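Local coordinates for protein transglutaminase-like enzymes, putative cysteine protease (Cytophaga hutchinsonii, PDB 3ISR) that probably hydrolyses peptide or related amide bonds with a catalytic cysteine, as a putative cysteine protease of the transglutaminase-like superfamily, at residues Thr29-His35 and Arg68-Ala74; Leu49-Ile55 and Thr79-Tyr84. All coordinates share one frame; numbering follows the deposited sequence.

Contact 1 (Thr29-His35 and Arg68-Ala74); sequences TFIFNVH and RFVRLKA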
# COMPACT_ATOMS: atom_id res chain seq x y z
N THR B 29 3.25 -0.67 30.08
CA THR B 29 3.53 0.75 30.33
C THR B 29 2.64 1.61 29.45
O THR B 29 2.47 1.31 28.26
CB THR B 29 5.03 1.07 30.10
OG1 THR B 29 5.80 0.40 31.10
CG2 THR B 29 5.30 2.58 30.20
N PHE B 30 2.07 2.66 30.04
CA PHE B 30 1.20 3.60 29.34
C PHE B 30 1.87 4.95 29.30
O PHE B 30 2.49 5.38 30.28
CB PHE B 30 -0.13 3.76 30.08
CG PHE B 30 -0.95 2.53 30.11
CD1 PHE B 30 -2.03 2.38 29.25
CD2 PHE B 30 -0.67 1.51 31.01
CE1 PHE B 30 -2.81 1.22 29.28
CE2 PHE B 30 -1.44 0.36 31.05
CZ PHE B 30 -2.51 0.21 30.17
N ILE B 31 1.75 5.62 28.16
CA ILE B 31 2.08 7.03 28.10
C ILE B 31 0.82 7.70 27.61
O ILE B 31 0.37 7.44 26.48
CB ILE B 31 3.22 7.35 27.11
CG1 ILE B 31 4.46 6.53 27.45
CG2 ILE B 31 3.54 8.87 27.15
CD1 ILE B 31 5.61 6.73 26.44
N PHE B 32 0.27 8.55 28.46
CA PHE B 32 -0.98 9.21 28.17
C PHE B 32 -0.78 10.67 27.79
O PHE B 32 0.19 11.30 28.20
CB PHE B 32 -1.90 9.16 29.39
CG PHE B 32 -2.40 7.79 29.73
CD1 PHE B 32 -3.27 7.13 28.87
CD2 PHE B 32 -2.04 7.19 30.93
CE1 PHE B 32 -3.75 5.87 29.19
CE2 PHE B 32 -2.53 5.93 31.26
CZ PHE B 32 -3.38 5.27 30.39
N ASN B 33 -1.72 11.20 27.01
CA ASN B 33 -1.71 12.63 26.72
C ASN B 33 -3.10 13.20 26.89
O ASN B 33 -3.86 13.27 25.91
CB ASN B 33 -1.20 12.88 25.31
CG ASN B 33 -0.97 14.34 25.03
OD1 ASN B 33 -0.66 15.13 25.95
ND2 ASN B 33 -1.11 14.71 23.78
N VAL B 34 -3.43 13.57 28.13
CA VAL B 34 -4.77 14.06 28.48
C VAL B 34 -4.81 15.46 29.11
O VAL B 34 -5.86 16.11 29.09
CB VAL B 34 -5.58 13.04 29.37
CG1 VAL B 34 -5.66 11.67 28.69
CG2 VAL B 34 -4.97 12.91 30.76
N HIS B 35 -3.69 15.90 29.69
CA HIS B 35 -3.57 17.23 30.29
C HIS B 35 -3.72 18.38 29.29
O HIS B 35 -3.19 18.31 28.17
CB HIS B 35 -2.20 17.38 30.93
CG HIS B 35 -2.06 16.65 32.22
ND1 HIS B 35 -1.93 15.28 32.29
CD2 HIS B 35 -2.05 17.10 33.50
CE1 HIS B 35 -1.84 14.91 33.56
NE2 HIS B 35 -1.91 16.00 34.31
N ARG B 68 1.99 17.51 27.22
CA ARG B 68 2.30 17.08 28.56
C ARG B 68 1.95 15.62 28.62
O ARG B 68 0.77 15.26 28.59
CB ARG B 68 1.45 17.84 29.59
CG ARG B 68 1.74 19.33 29.60
CD ARG B 68 0.73 20.08 30.46
NE ARG B 68 0.82 19.70 31.86
CZ ARG B 68 -0.11 19.94 32.78
NH1 ARG B 68 -1.24 20.57 32.48
NH2 ARG B 68 0.09 19.55 34.04
N PHE B 69 2.97 14.78 28.71
CA PHE B 69 2.75 13.34 28.78
C PHE B 69 2.77 12.87 30.23
O PHE B 69 3.46 13.47 31.05
CB PHE B 69 3.83 12.61 27.99
CG PHE B 69 3.78 12.89 26.50
CD1 PHE B 69 2.74 12.39 25.72
CD2 PHE B 69 4.79 13.63 25.89
CE1 PHE B 69 2.68 12.63 24.33
CE2 PHE B 69 4.78 13.88 24.51
CZ PHE B 69 3.71 13.37 23.71
N VAL B 70 2.02 11.82 30.55
CA VAL B 70 2.14 11.18 31.86
C VAL B 70 2.30 9.69 31.65
O VAL B 70 1.63 9.10 30.79
CB VAL B 70 0.93 11.46 32.82
CG1 VAL B 70 0.89 12.94 33.24
CG2 VAL B 70 -0.37 11.05 32.18
N ARG B 71 3.17 9.07 32.43
CA ARG B 71 3.39 7.65 32.26
C ARG B 71 3.34 6.87 33.56
O ARG B 71 3.71 7.38 34.62
CB ARG B 71 4.70 7.37 31.51
CG ARG B 71 5.91 8.01 32.13
CD ARG B 71 7.20 7.60 31.40
NE ARG B 71 8.28 8.46 31.83
CZ ARG B 71 9.48 8.52 31.26
NH1 ARG B 71 10.40 9.35 31.73
NH2 ARG B 71 9.76 7.73 30.22
N LEU B 72 2.88 5.63 33.44
CA LEU B 72 2.75 4.72 34.56
C LEU B 72 2.88 3.31 34.04
O LEU B 72 2.71 3.07 32.83
CB LEU B 72 1.38 4.89 35.24
CG LEU B 72 0.08 4.67 34.45
CD1 LEU B 72 -0.21 3.19 34.24
CD2 LEU B 72 -1.07 5.31 35.24
N LYS B 73 3.18 2.37 34.93
CA LYS B 73 3.19 0.96 34.56
C LYS B 73 2.12 0.21 35.36
O LYS B 73 1.83 0.58 36.50
CB LYS B 73 4.59 0.34 34.71
CG LYS B 73 5.20 0.40 36.11
CD LYS B 73 6.64 -0.14 36.12
CE LYS B 73 6.96 -0.75 37.49
NZ LYS B 73 8.42 -0.87 37.77
N ALA B 74 1.55 -0.81 34.74
CA ALA B 74 0.46 -1.57 35.34
C ALA B 74 0.77 -3.07 35.27
O ALA B 74 1.29 -3.55 34.27
CB ALA B 74 -0.85 -1.27 34.64
O HOH W 1 -1.34 13.81 29.87
O HOH W 2 -0.71 18.27 26.82
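His35 lays CD2 over one face of the Arg68 guanidinium, 3.3 Å from NH2, the two planes 60° apart. A bend in the arginine chain (chi3 64°) brings the cation there, where NE forms a salt bridge with Glu59 and NH2 one with Glu47. A methionine in place of Arg68 would probably leave both carboxylates without their cationic mate and His35 CD2 without the guanidinium face it rests on. The imidazole also meets Val70 CG1 with CE1 at 3.4 Å, while ND1 lies 2.9 Å from a water that accepts from Val34 N and donates to Arg68 O.

Beyond this end the strands run antiparallel, Phe30 N reaching Leu72 O almost straight (176°). The tight face is apolar: Phe32 CB touches Val70 CG2 at 3.7 Å and Phe30 CD2 touches Leu72 CD1 at 3.7 Å, and Phe30, Phe32 and Leu72 are bulky enough to pack on Phe80 of strand 78-96. On the reverse face the second subunit covers Ile31 and Arg71; the Thr29-Lys73 pair is the loose part, the lysine chain extending into solvent. The chemistry implies an apolar face sealed against the other sheet, and a buried arginine whose charge is probably balanced by two glutamates.

Contact 2 (Leu49-Ile55 and Thr79-Tyr84); sequences LIVTPPI and TFSMSY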
# COMPACT_ATOMS: atom_id res chain seq x y z
N LEU B 49 -5.64 15.16 38.79
CA LEU B 49 -5.44 13.86 38.15
C LEU B 49 -5.51 12.71 39.17
O LEU B 49 -4.70 12.65 40.10
CB LEU B 49 -4.08 13.83 37.42
CG LEU B 49 -3.70 12.54 36.69
CD1 LEU B 49 -4.48 12.43 35.38
CD2 LEU B 49 -2.20 12.53 36.43
N ILE B 50 -6.49 11.82 39.00
CA ILE B 50 -6.72 10.72 39.95
C ILE B 50 -6.61 9.36 39.27
O ILE B 50 -7.32 9.10 38.30
CB ILE B 50 -8.13 10.81 40.62
CG1 ILE B 50 -8.37 12.18 41.27
CG2 ILE B 50 -8.34 9.66 41.62
CD1 ILE B 50 -7.28 12.64 42.24
N VAL B 51 -5.74 8.50 39.79
CA VAL B 51 -5.62 7.12 39.32
C VAL B 51 -6.29 6.17 40.34
O VAL B 51 -6.03 6.26 41.54
CB VAL B 51 -4.14 6.73 39.07
CG1 VAL B 51 -4.03 5.30 38.56
CG2 VAL B 51 -3.48 7.69 38.05
N THR B 52 -7.17 5.29 39.87
CA THR B 52 -7.82 4.29 40.73
C THR B 52 -7.43 2.88 40.30
O THR B 52 -7.78 2.48 39.20
CB THR B 52 -9.35 4.40 40.66
OG1 THR B 52 -9.74 5.73 41.04
CG2 THR B 52 -10.03 3.38 41.60
N PRO B 53 -6.72 2.12 41.16
CA PRO B 53 -6.16 2.45 42.47
C PRO B 53 -4.95 3.35 42.29
O PRO B 53 -4.52 3.54 41.15
CB PRO B 53 -5.73 1.08 43.01
CG PRO B 53 -5.36 0.31 41.80
CD PRO B 53 -6.40 0.73 40.78
N PRO B 54 -4.40 3.92 43.37
CA PRO B 54 -3.27 4.84 43.13
C PRO B 54 -2.09 4.10 42.48
O PRO B 54 -1.58 3.13 43.04
CB PRO B 54 -2.89 5.35 44.52
CG PRO B 54 -4.01 4.93 45.44
CD PRO B 54 -4.67 3.74 44.81
N ILE B 55 -1.71 4.51 41.29
CA ILE B 55 -0.49 3.99 40.67
C ILE B 55 0.46 5.17 40.48
O ILE B 55 0.03 6.25 40.08
CB ILE B 55 -0.75 3.29 39.31
CG1 ILE B 55 -1.55 2.00 39.51
CG2 ILE B 55 0.56 2.97 38.58
CD1 ILE B 55 -2.31 1.57 38.28
N THR B 79 -7.04 -4.08 36.60
CA THR B 79 -7.69 -2.97 35.93
C THR B 79 -7.32 -1.69 36.66
O THR B 79 -6.99 -1.74 37.84
CB THR B 79 -9.22 -3.14 35.88
OG1 THR B 79 -9.74 -3.07 37.21
CG2 THR B 79 -9.59 -4.49 35.26
N PHE B 80 -7.36 -0.56 35.96
CA PHE B 80 -7.21 0.74 36.62
C PHE B 80 -8.02 1.79 35.87
O PHE B 80 -8.34 1.60 34.70
CB PHE B 80 -5.74 1.16 36.74
CG PHE B 80 -5.12 1.60 35.42
CD1 PHE B 80 -5.08 2.94 35.07
CD2 PHE B 80 -4.59 0.65 34.55
CE1 PHE B 80 -4.51 3.36 33.86
CE2 PHE B 80 -4.03 1.06 33.32
CZ PHE B 80 -3.99 2.41 32.99
N SER B 81 -8.35 2.88 36.55
CA SER B 81 -9.02 4.04 35.94
C SER B 81 -8.20 5.29 36.20
O SER B 81 -7.53 5.41 37.23
CB SER B 81 -10.41 4.24 36.53
OG SER B 81 -11.22 3.11 36.29
N MSE B 82 -8.25 6.22 35.25
CA MSE B 82 -7.57 7.49 35.39
C MSE B 82 -8.57 8.58 35.09
O MSE B 82 -9.27 8.51 34.07
CB MSE B 82 -6.41 7.58 34.41
CG MSE B 82 -5.61 8.86 34.57
SE MSE B 82 -4.14 8.93 33.31
CE MSE B 82 -5.20 9.04 31.65
N SER B 83 -8.65 9.57 35.96
CA SER B 83 -9.60 10.67 35.80
C SER B 83 -8.85 12.00 35.80
O SER B 83 -8.03 12.23 36.68
CB SER B 83 -10.60 10.63 36.96
OG SER B 83 -11.43 11.78 36.94
N TYR B 84 -9.14 12.85 34.81
CA TYR B 84 -8.52 14.18 34.69
C TYR B 84 -9.61 15.24 34.63
O TYR B 84 -10.55 15.12 33.84
CB TYR B 84 -7.61 14.27 33.44
CG TYR B 84 -7.02 15.66 33.22
CD1 TYR B 84 -5.99 16.13 34.02
CD2 TYR B 84 -7.52 16.50 32.22
CE1 TYR B 84 -5.45 17.41 33.83
CE2 TYR B 84 -6.99 17.77 32.02
CZ TYR B 84 -5.95 18.22 32.83
OH TYR B 84 -5.40 19.46 32.64
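Ile50 and Ser83 exchange two backbone hydrogen bonds, Ile50 N to Ser83 O at 2.8 Å and Ser83 N to Ile50 O at 2.7 Å, both in the carbonyl plane. Thr52 and Ser81 repeat the exchange, Thr52 N donating a hydrogen bond to Ser81 O at 2.7 Å, with donors tilted from the carbonyl planes. The non-hydrogen-bonded pairs Leu49-Tyr84 and Val51-Met82 lie between and beside these, and CA-H...O contacts accompany the ladder, among them Met82 CA to Ile50 O at 3.3 Å.

Apolar contacts gather on the face of Leu49, Val51, Met82 and Tyr84. Leu49 has CG anti to its backbone N (chi1 -180°), which carries CD1 over to the opposite strand, 3.8 Å from CG of Met82, a selenomethionine in this crystal, and 4.1 Å from Tyr84 CB. Flexible, unbranched Met82 suits this position, since it can also reach Phe32 of strand 28-32 and Val34 just beyond it.

In the fold, strand 78-96 is flanked by strand 43-52 and strand 12-24, the latter sharing backbone hydrogen bonds with Phe80, Met82 and Tyr84 through Tyr22, Ile20 and Ser18, so that one antiparallel sheet of the N-terminal domain passes through this contact. Its apolar face is turned to the sheet holding strands 28-32 and 69-74.

The reverse face carries Ile50 beside the hydroxyls of Thr52, Ser81 and Ser83. Small hydroxyls fit this more exposed surface: Ser81 OG hydrogen-bonds to Thr21 OG1, and Ser83 OG to His17 NE2. Tyr84, although on the apolar face, ends in a hydroxyl hydrogen-bonded to Glu47 OE1 and Ala36 N.

Where strand pairing stops, a cis peptide bond before Pro53 turns the chain, and Ile55 comes back toward Phe80, crossing it at about a right angle with CD1 3.8 Å from Phe80 CB.

How the contacts relate
The centres of contact 1 and contact 2 lie about 11 Å apart, on two sheets packed face to face in the N-terminal domain. Aromatic residues join them at both ends: Phe30 CE2 approaches Phe80 CE2 at 3.5 Å in an edge-to-face pair, and His35 CD2 lies 3.4 Å from Tyr84 CE1. Near the first of these, Lys73 O packs on Ile55 CG2 at 3.4 Å. In sequence the segments alternate, each contact pairing strands from separate parts of the chain. All four segments belong to the bacterial transglutaminase N-terminal domain, and contact 1 also touches the transglutaminase-like part of the chain, through a hydrogen bond between Val34 O and Tyr205 OH.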